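Local coordinates for protein ComZ (Thermus thermophilus, PDB 6QVI) that is a competence-associated pilin with a pseudopilin-like domain and a beta-solenoid domain, and probably serves as a DNA receptor at the pilus tip, at residues A[146-154]-A[471-479]; A[160-171]-A[211-219]. One frame throughout, in Å; residues are numbered along the deposited sequence.

Contact 1 of 2, residues A[146-154]-A[471-479]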
loop_
_atom_site.group_PDB
_atom_site.type_symbol
_atom_site.label_atom_id
_atom_site.label_comp_id
_atom_site.label_asym_id
_atom_site.label_seq_id
_atom_site.Cartn_x
_atom_site.Cartn_y
_atom_site.Cartn_z
ATOM N N ALA A 146 2.489 -10.579 -23.116
ATOM C CA ALA A 146 3.938 -10.471 -23.184
ATOM C C ALA A 146 4.586 -11.593 -22.406
ATOM O O ALA A 146 5.744 -11.930 -22.612
ATOM C CB ALA A 146 4.395 -9.136 -22.649
ATOM N N ASN A 147 3.804 -12.154 -21.481
ATOM C CA ASN A 147 4.213 -13.312 -20.678
ATOM C C ASN A 147 5.544 -13.083 -19.966
ATOM O O ASN A 147 6.270 -14.044 -19.691
ATOM C CB ASN A 147 4.291 -14.599 -21.504
ATOM C CG ASN A 147 3.157 -14.729 -22.507
ATOM O OD1 ASN A 147 2.999 -13.895 -23.417
ATOM N ND2 ASN A 147 2.362 -15.785 -22.354
ATOM N N LYS A 148 5.894 -11.816 -19.693
ATOM C CA LYS A 148 7.029 -11.544 -18.816
ATOM C C LYS A 148 6.671 -10.345 -17.935
ATOM O O LYS A 148 6.170 -9.336 -18.436
ATOM C CB LYS A 148 8.319 -11.305 -19.619
ATOM C CG LYS A 148 8.830 -12.558 -20.474
ATOM C CD LYS A 148 9.048 -13.821 -19.582
ATOM C CE LYS A 148 9.406 -15.186 -20.265
ATOM N NZ LYS A 148 10.753 -15.787 -19.854
ATOM N N TRP A 149 6.880 -10.464 -16.622
ATOM C CA TRP A 149 6.463 -9.435 -15.667
ATOM C C TRP A 149 7.628 -8.687 -15.051
ATOM O O TRP A 149 7.447 -7.561 -14.606
ATOM C CB TRP A 149 5.615 -10.038 -14.519
ATOM C CG TRP A 149 4.226 -10.470 -14.933
ATOM C CD1 TRP A 149 3.018 -9.803 -14.726
ATOM C CD2 TRP A 149 3.903 -11.641 -15.683
ATOM N NE1 TRP A 149 1.966 -10.531 -15.279
ATOM C CE2 TRP A 149 2.488 -11.656 -15.874
ATOM C CE3 TRP A 149 4.674 -12.693 -16.209
ATOM C CZ2 TRP A 149 1.849 -12.685 -16.571
ATOM C CZ3 TRP A 149 4.043 -13.704 -16.899
ATOM C CH2 TRP A 149 2.643 -13.696 -17.079
ATOM N N LEU A 150 8.783 -9.320 -15.000
ATOM C CA LEU A 150 9.974 -8.698 -14.479
ATOM C C LEU A 150 11.058 -9.192 -15.388
ATOM O O LEU A 150 11.321 -10.357 -15.443
ATOM C CB LEU A 150 10.225 -9.112 -13.040
ATOM C CG LEU A 150 9.185 -8.585 -12.046
ATOM C CD1 LEU A 150 8.073 -9.578 -11.807
ATOM C CD2 LEU A 150 9.771 -8.128 -10.737
ATOM N N ASN A 151 11.665 -8.302 -16.143
ATOM C CA ASN A 151 12.690 -8.698 -17.074
ATOM C C ASN A 151 13.952 -7.973 -16.841
ATOM O O ASN A 151 14.005 -6.789 -17.024
ATOM C CB ASN A 151 12.253 -8.353 -18.471
ATOM C CG ASN A 151 11.467 -9.450 -19.097
ATOM O OD1 ASN A 151 11.039 -9.352 -20.238
ATOM N ND2 ASN A 151 11.265 -10.516 -18.348
ATOM N N GLY A 152 14.990 -8.686 -16.479
ATOM C CA GLY A 152 16.248 -8.041 -16.247
ATOM C C GLY A 152 16.496 -7.989 -14.784
ATOM O O GLY A 152 15.592 -7.993 -14.006
ATOM N N GLY A 153 17.744 -7.864 -14.418
ATOM C CA GLY A 153 18.135 -7.860 -13.042
ATOM C C GLY A 153 17.462 -6.904 -12.136
ATOM O O GLY A 153 17.100 -5.821 -12.510
ATOM N N ALA A 154 17.385 -7.292 -10.885
ATOM C CA ALA A 154 16.717 -6.452 -9.921
ATOM C C ALA A 154 17.158 -6.850 -8.529
ATOM O O ALA A 154 17.379 -8.037 -8.252
ATOM C CB ALA A 154 15.205 -6.600 -10.034
ATOM N N ILE A 471 3.926 0.514 -9.155
ATOM C CA ILE A 471 2.788 -0.247 -9.644
ATOM C C ILE A 471 2.837 -0.157 -11.157
ATOM O O ILE A 471 2.761 0.941 -11.733
ATOM C CB ILE A 471 1.428 0.287 -9.134
ATOM C CG1 ILE A 471 1.379 0.219 -7.608
ATOM C CG2 ILE A 471 0.257 -0.379 -9.866
ATOM C CD1 ILE A 471 0.333 1.127 -6.996
ATOM N N SER A 472 3.002 -1.301 -11.804
ATOM C CA SER A 472 3.043 -1.250 -13.246
ATOM C C SER A 472 2.704 -2.616 -13.818
ATOM O O SER A 472 2.857 -3.647 -13.169
ATOM C CB SER A 472 4.421 -0.776 -13.727
ATOM O OG SER A 472 5.311 -1.866 -13.809
ATOM N N ASN A 473 2.301 -2.605 -15.079
ATOM C CA ASN A 473 1.880 -3.835 -15.704
ATOM C C ASN A 473 3.067 -4.697 -16.070
ATOM O O ASN A 473 2.936 -5.931 -16.082
ATOM C CB ASN A 473 1.043 -3.511 -16.938
ATOM C CG ASN A 473 0.325 -4.713 -17.456
ATOM O OD1 ASN A 473 0.868 -5.478 -18.260
ATOM N ND2 ASN A 473 -0.893 -4.933 -16.954
ATOM N N GLN A 474 4.232 -4.068 -16.281
ATOM C CA GLN A 474 5.484 -4.755 -16.565
ATOM C C GLN A 474 6.643 -3.912 -16.047
ATOM O O GLN A 474 6.608 -2.681 -16.100
ATOM C CB GLN A 474 5.681 -5.004 -18.054
ATOM C CG GLN A 474 5.000 -6.215 -18.631
ATOM C CD GLN A 474 5.532 -6.538 -20.035
ATOM O OE1 GLN A 474 4.756 -6.806 -20.955
ATOM N NE2 GLN A 474 6.866 -6.523 -20.195
ATOM N N PHE A 475 7.688 -4.577 -15.605
ATOM C CA PHE A 475 8.882 -3.949 -15.086
ATOM C C PHE A 475 9.995 -4.459 -15.952
ATOM O O PHE A 475 10.005 -5.614 -16.300
ATOM C CB PHE A 475 9.098 -4.388 -13.664
ATOM C CG PHE A 475 10.269 -3.771 -12.990
ATOM C CD1 PHE A 475 11.517 -4.240 -13.200
ATOM C CD2 PHE A 475 10.096 -2.776 -12.094
ATOM C CE1 PHE A 475 12.577 -3.693 -12.560
ATOM C CE2 PHE A 475 11.152 -2.219 -11.451
ATOM C CZ PHE A 475 12.390 -2.683 -11.677
ATOM N N CYS A 476 10.922 -3.587 -16.319
ATOM C CA CYS A 476 12.001 -3.949 -17.207
ATOM C C CYS A 476 13.274 -3.173 -16.955
ATOM O O CYS A 476 13.243 -2.020 -16.622
ATOM C CB CYS A 476 11.501 -3.712 -18.606
ATOM S SG CYS A 476 12.706 -3.691 -19.911
ATOM N N THR A 477 14.405 -3.833 -17.100
ATOM C CA THR A 477 15.683 -3.197 -16.866
ATOM C C THR A 477 16.462 -3.137 -18.136
ATOM O O THR A 477 16.358 -4.006 -18.949
ATOM C CB THR A 477 16.472 -3.981 -15.850
ATOM O OG1 THR A 477 15.596 -4.333 -14.800
ATOM C CG2 THR A 477 17.528 -3.145 -15.266
ATOM N N THR A 478 17.248 -2.099 -18.325
ATOM C CA THR A 478 17.982 -2.002 -19.560
ATOM C C THR A 478 19.414 -1.753 -19.319
ATOM O O THR A 478 19.785 -1.283 -18.255
ATOM C CB THR A 478 17.522 -0.820 -20.368
ATOM O OG1 THR A 478 17.279 0.265 -19.480
ATOM C CG2 THR A 478 16.299 -1.171 -21.108
ATOM N N SER A 479 20.210 -2.022 -20.349
ATOM C CA SER A 479 21.648 -1.839 -20.226
ATOM C C SER A 479 22.020 -0.362 -20.191
ATOM O O SER A 479 22.985 0.025 -19.516
ATOM C CB SER A 479 22.357 -2.543 -21.356
ATOM O OG SER A 479 22.526 -1.601 -22.403
#

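Contact 2 of 2, residues A[160-171]-A[211-219]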
loop_
_atom_site.group_PDB
_atom_site.type_symbol
_atom_site.label_atom_id
_atom_site.label_comp_id
_atom_site.label_asym_id
_atom_site.label_seq_id
_atom_site.Cartn_x
_atom_site.Cartn_y
_atom_site.Cartn_z
ATOM N N VAL A 160 7.072 -8.030 -3.595
ATOM C CA VAL A 160 6.745 -7.992 -4.995
ATOM C C VAL A 160 5.480 -8.808 -5.170
ATOM O O VAL A 160 5.460 -9.951 -4.868
ATOM C CB VAL A 160 7.841 -8.454 -5.968
ATOM C CG1 VAL A 160 9.195 -8.550 -5.351
ATOM C CG2 VAL A 160 7.476 -9.730 -6.648
ATOM N N TYR A 161 4.415 -8.183 -5.636
ATOM C CA TYR A 161 3.139 -8.820 -5.856
ATOM C C TYR A 161 2.941 -8.890 -7.335
ATOM O O TYR A 161 3.166 -7.944 -8.011
ATOM C CB TYR A 161 2.054 -7.945 -5.238
ATOM C CG TYR A 161 0.624 -8.454 -5.273
ATOM C CD1 TYR A 161 -0.025 -8.666 -6.443
ATOM C CD2 TYR A 161 -0.083 -8.649 -4.118
ATOM C CE1 TYR A 161 -1.317 -9.103 -6.470
ATOM C CE2 TYR A 161 -1.378 -9.076 -4.139
ATOM C CZ TYR A 161 -1.982 -9.302 -5.322
ATOM O OH TYR A 161 -3.262 -9.726 -5.365
ATOM N N VAL A 162 2.557 -10.031 -7.852
ATOM C CA VAL A 162 2.328 -10.147 -9.255
ATOM C C VAL A 162 0.954 -10.722 -9.416
ATOM O O VAL A 162 0.614 -11.624 -8.713
ATOM C CB VAL A 162 3.319 -11.114 -9.859
ATOM C CG1 VAL A 162 3.036 -11.303 -11.316
ATOM C CG2 VAL A 162 4.712 -10.603 -9.674
ATOM N N VAL A 163 0.142 -10.209 -10.321
ATOM C CA VAL A 163 -1.171 -10.796 -10.464
ATOM C C VAL A 163 -1.213 -11.980 -11.406
ATOM O O VAL A 163 -1.784 -12.975 -11.069
ATOM C CB VAL A 163 -2.320 -9.781 -10.636
ATOM C CG1 VAL A 163 -1.874 -8.382 -10.400
ATOM C CG2 VAL A 163 -3.057 -9.921 -11.929
ATOM N N GLY A 164 -0.579 -11.909 -12.558
ATOM C CA GLY A 164 -0.589 -13.032 -13.461
ATOM C C GLY A 164 -1.708 -13.029 -14.462
ATOM O O GLY A 164 -2.443 -12.088 -14.542
ATOM N N ASN A 165 -1.837 -14.100 -15.223
ATOM C CA ASN A 165 -2.879 -14.205 -16.221
ATOM C C ASN A 165 -3.855 -15.271 -15.821
ATOM O O ASN A 165 -3.608 -16.434 -16.001
ATOM C CB ASN A 165 -2.262 -14.546 -17.562
ATOM C CG ASN A 165 -3.284 -14.854 -18.621
ATOM O OD1 ASN A 165 -4.480 -14.800 -18.395
ATOM N ND2 ASN A 165 -2.806 -15.177 -19.796
ATOM N N PRO A 166 -5.024 -14.862 -15.374
ATOM C CA PRO A 166 -6.042 -15.768 -14.883
ATOM C C PRO A 166 -6.413 -16.831 -15.861
ATOM O O PRO A 166 -6.882 -17.865 -15.434
ATOM C CB PRO A 166 -7.220 -14.857 -14.643
ATOM C CG PRO A 166 -7.035 -13.780 -15.624
ATOM C CD PRO A 166 -5.571 -13.541 -15.669
ATOM N N ASN A 167 -6.233 -16.607 -17.149
ATOM C CA ASN A 167 -6.592 -17.671 -18.067
ATOM C C ASN A 167 -5.427 -18.592 -18.366
ATOM O O ASN A 167 -5.479 -19.332 -19.355
ATOM C CB ASN A 167 -7.130 -17.079 -19.385
ATOM C CG ASN A 167 -8.641 -17.144 -19.465
ATOM O OD1 ASN A 167 -9.230 -18.100 -20.000
ATOM N ND2 ASN A 167 -9.291 -16.135 -18.911
ATOM N N ASP A 168 -4.377 -18.574 -17.525
ATOM C CA ASP A 168 -3.216 -19.445 -17.668
ATOM C C ASP A 168 -2.488 -19.612 -16.334
ATOM O O ASP A 168 -1.388 -19.074 -16.154
ATOM C CB ASP A 168 -2.247 -18.950 -18.750
ATOM C CG ASP A 168 -1.451 -20.105 -19.377
ATOM O OD1 ASP A 168 -1.067 -20.021 -20.570
ATOM O OD2 ASP A 168 -1.219 -21.113 -18.672
ATOM N N PRO A 169 -3.081 -20.311 -15.363
ATOM C CA PRO A 169 -2.456 -20.390 -14.041
ATOM C C PRO A 169 -1.329 -21.389 -14.007
ATOM O O PRO A 169 -0.914 -21.810 -12.925
ATOM C CB PRO A 169 -3.592 -20.885 -13.146
ATOM C CG PRO A 169 -4.390 -21.762 -14.084
ATOM C CD PRO A 169 -4.307 -21.128 -15.442
ATOM N N ASP A 170 -0.794 -21.747 -15.161
ATOM C CA ASP A 170 0.344 -22.648 -15.195
ATOM C C ASP A 170 1.550 -21.972 -15.801
ATOM O O ASP A 170 2.478 -22.661 -16.216
ATOM C CB ASP A 170 0.030 -23.900 -16.014
ATOM C CG ASP A 170 -0.959 -24.798 -15.348
ATOM O OD1 ASP A 170 -0.868 -24.884 -14.112
ATOM O OD2 ASP A 170 -1.825 -25.389 -16.042
ATOM N N GLN A 171 1.588 -20.646 -15.811
ATOM C CA GLN A 171 2.716 -19.976 -16.420
ATOM C C GLN A 171 3.681 -19.449 -15.375
ATOM O O GLN A 171 3.311 -18.594 -14.571
ATOM C CB GLN A 171 2.316 -18.827 -17.337
ATOM C CG GLN A 171 1.628 -19.218 -18.633
ATOM C CD GLN A 171 2.453 -20.178 -19.493
ATOM O OE1 GLN A 171 2.893 -21.195 -18.982
ATOM N NE2 GLN A 171 2.831 -19.765 -20.754
ATOM N N SER A 211 7.038 -9.668 1.104
ATOM C CA SER A 211 6.451 -10.972 0.813
ATOM C C SER A 211 6.428 -11.111 -0.693
ATOM O O SER A 211 6.481 -10.117 -1.420
ATOM C CB SER A 211 5.042 -11.154 1.405
ATOM O OG SER A 211 4.264 -9.986 1.248
ATOM N N LEU A 212 6.332 -12.348 -1.155
ATOM C CA LEU A 212 6.158 -12.633 -2.571
ATOM C C LEU A 212 4.787 -13.244 -2.787
ATOM O O LEU A 212 4.548 -14.378 -2.383
ATOM C CB LEU A 212 7.255 -13.578 -3.063
ATOM C CG LEU A 212 7.312 -14.000 -4.530
ATOM C CD1 LEU A 212 6.920 -12.875 -5.383
ATOM C CD2 LEU A 212 8.691 -14.521 -4.919
ATOM N N ARG A 213 3.907 -12.526 -3.464
ATOM C CA ARG A 213 2.577 -13.028 -3.748
ATOM C C ARG A 213 2.366 -13.052 -5.254
ATOM O O ARG A 213 2.624 -12.057 -5.946
ATOM C CB ARG A 213 1.485 -12.183 -3.081
ATOM C CG ARG A 213 1.503 -12.198 -1.550
ATOM C CD ARG A 213 0.213 -11.633 -0.936
ATOM N NE ARG A 213 0.514 -10.650 0.100
ATOM C CZ ARG A 213 0.136 -10.749 1.368
ATOM N NH1 ARG A 213 -0.559 -11.802 1.770
ATOM N NH2 ARG A 213 0.453 -9.794 2.237
ATOM N N VAL A 214 1.821 -14.138 -5.733
ATOM C CA VAL A 214 1.519 -14.262 -7.108
ATOM C C VAL A 214 0.166 -14.866 -7.166
ATOM O O VAL A 214 0.010 -16.007 -6.892
ATOM C CB VAL A 214 2.469 -15.202 -7.791
ATOM C CG1 VAL A 214 1.916 -15.588 -9.125
ATOM C CG2 VAL A 214 3.807 -14.555 -7.942
ATOM N N GLN A 215 -0.821 -14.090 -7.534
ATOM C CA GLN A 215 -2.154 -14.596 -7.585
ATOM C C GLN A 215 -2.431 -15.624 -8.635
ATOM O O GLN A 215 -3.141 -16.552 -8.375
ATOM C CB GLN A 215 -3.142 -13.477 -7.728
ATOM C CG GLN A 215 -4.478 -13.984 -8.176
ATOM C CD GLN A 215 -5.517 -12.913 -8.230
ATOM O OE1 GLN A 215 -5.205 -11.746 -8.263
ATOM N NE2 GLN A 215 -6.764 -13.309 -8.240
ATOM N N TYR A 216 -1.919 -15.467 -9.837
ATOM C CA TYR A 216 -2.169 -16.469 -10.851
ATOM C C TYR A 216 -0.887 -16.911 -11.480
ATOM O O TYR A 216 -0.228 -16.135 -12.095
ATOM C CB TYR A 216 -3.047 -15.928 -11.963
ATOM C CG TYR A 216 -4.469 -15.652 -11.588
ATOM C CD1 TYR A 216 -5.303 -16.647 -11.176
ATOM C CD2 TYR A 216 -4.978 -14.395 -11.676
ATOM C CE1 TYR A 216 -6.600 -16.385 -10.839
ATOM C CE2 TYR A 216 -6.267 -14.129 -11.340
ATOM C CZ TYR A 216 -7.067 -15.126 -10.917
ATOM O OH TYR A 216 -8.353 -14.846 -10.584
ATOM N N GLY A 217 -0.543 -18.176 -11.340
ATOM C CA GLY A 217 0.663 -18.704 -11.938
ATOM C C GLY A 217 1.651 -19.355 -11.006
ATOM O O GLY A 217 1.456 -19.362 -9.825
ATOM N N LYS A 218 2.689 -19.938 -11.581
ATOM C CA LYS A 218 3.797 -20.564 -10.876
ATOM C C LYS A 218 5.030 -19.655 -10.917
ATOM O O LYS A 218 5.017 -18.591 -11.535
ATOM C CB LYS A 218 4.094 -21.938 -11.472
ATOM C CG LYS A 218 2.875 -22.829 -11.601
ATOM C CD LYS A 218 3.110 -23.902 -12.626
ATOM C CE LYS A 218 3.872 -25.019 -11.996
ATOM N NZ LYS A 218 2.937 -25.787 -11.113
ATOM N N ILE A 219 6.077 -20.051 -10.195
ATOM C CA ILE A 219 7.360 -19.361 -10.184
ATOM C C ILE A 219 8.453 -20.399 -10.052
ATOM O O ILE A 219 8.268 -21.456 -9.433
ATOM C CB ILE A 219 7.516 -18.325 -9.051
ATOM C CG1 ILE A 219 7.628 -19.011 -7.689
ATOM C CG2 ILE A 219 6.386 -17.311 -9.054
ATOM C CD1 ILE A 219 8.393 -18.207 -6.689
#

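Contact 1 of 2, residues A[146-154]-A[471-479]
Thr-477 meets Gly-153 through its hydroxyl because chi1 of -44° sets OG1 beside its own backbone N and opposite the carbonyl carbon; from there OG1 donates to Gly-153 O at 3.1 Å, arriving 26° out of the carbonyl plane. The same residue's amide points to the same segment: Thr-477 N bonds Asn-151 O at 3.0 Å. Backbone and side chain of one threonine thus hold both sides of Gly-152, whose positive phi would jam any CB against the preceding carbonyl and against Thr-477 CB. Upstream the pairing is parallel. Phe-475 N donates to Trp-149 O and Asn-151 N to Phe-475 O, each at 3.2 Å, which puts Leu-150 beside Phe-475 and Asn-151 beside Cys-476. With CG anti to the backbone N (chi1 -178°), the Phe-475 ring extends off the face that bears Leu-150, and the closest side-chain approach of the two is CB to Leu-150 CG, 4.5 Å. Gln-474, extended beyond CG, runs alongside Lys-148 O, with CG and CD both 3.3 Å from that oxygen; its NE2 has too poor an angle to bond there. On the side of Asn-151, Cys-476 is held by a disulfide to Cys-486. On the other, Phe-475 meets Phe-458 and Val-460 of strand 457-461 and Val-494 of strand 491-496. Strand 474-478 therefore lies between 150-151 and 457-461, parallel to both, as in successive turns of the beta-solenoid domain.

Contact 2 of 2, residues A[160-171]-A[211-219]
Tyr-216, followed outward from its backbone, lies against Pro-166. CB sits 3.3 Å from Val-163 O, which also accepts a hydrogen bond from Tyr-216 N at 2.8 Å. Chi1 of -69° places CG beside the backbone N, and the ring lays one face against Pro-166: CG, CD1 and CD2 lie near Pro-166 CA, CE1 near both CA and CB, while CE2 and CZ reach Pro-166 CB, the former at 3.5 Å. Pro-166 CA stands 3.7 Å from the ring centroid and 13° off its normal, a CH-pi contact over the face; Gln-215 CG covers the opposite face. Replacing Tyr-216 with an alanine is likely to leave Pro-166 without the ring face it packs on and the turn from Asn-165 to Asp-168 less firmly held. In that type I turn Asn-165 OD1 accepts from Asn-167 N, an Asx turn. Before it, strands 160-162 and 212-214 run parallel, 5° apart. Val-162 N to Arg-213 O (2.8 Å) and Gln-215 N to Val-162 O (3.1 Å) join them, and Val-162 CB meets Val-214 CG2 at 4.0 Å. Arg-213, beside Tyr-161 on the other face, carries its guanidinium to a salt bridge with Asp-269. In-register parallel strands with aliphatic pairs stacked on the Val-162 face, each followed by a glycine that its backbone angles demand, one residue out of step (Gly-164 facing Tyr-216, Gly-217 facing Pro-169), are characteristic of a beta-solenoid.

How the contacts relate
Both contacts join parallel strands of the beta-solenoid domain by backbone bonds, and each is partly buried. They also touch: Trp-149 CD1 of contact 1 lies 3.7 Å from Val-162 CG1 of contact 2, and Leu-150 CD1 is 4.1 Å from Val-162 CG2, so the apolar sides of 146-154 and 160-171 pack together. Strand 153-157 leads on to strand 160-162. Contact 1 spans over 300 residues, contact 2 about 40. Contact 1 buries less surface between its segments, 453 against 763 Å², and has a disulfide on one face; contact 2 runs from buried valines to a more exposed turn end, where Asp-170 and Lys-218 pair with Arg-241 and Asp-245.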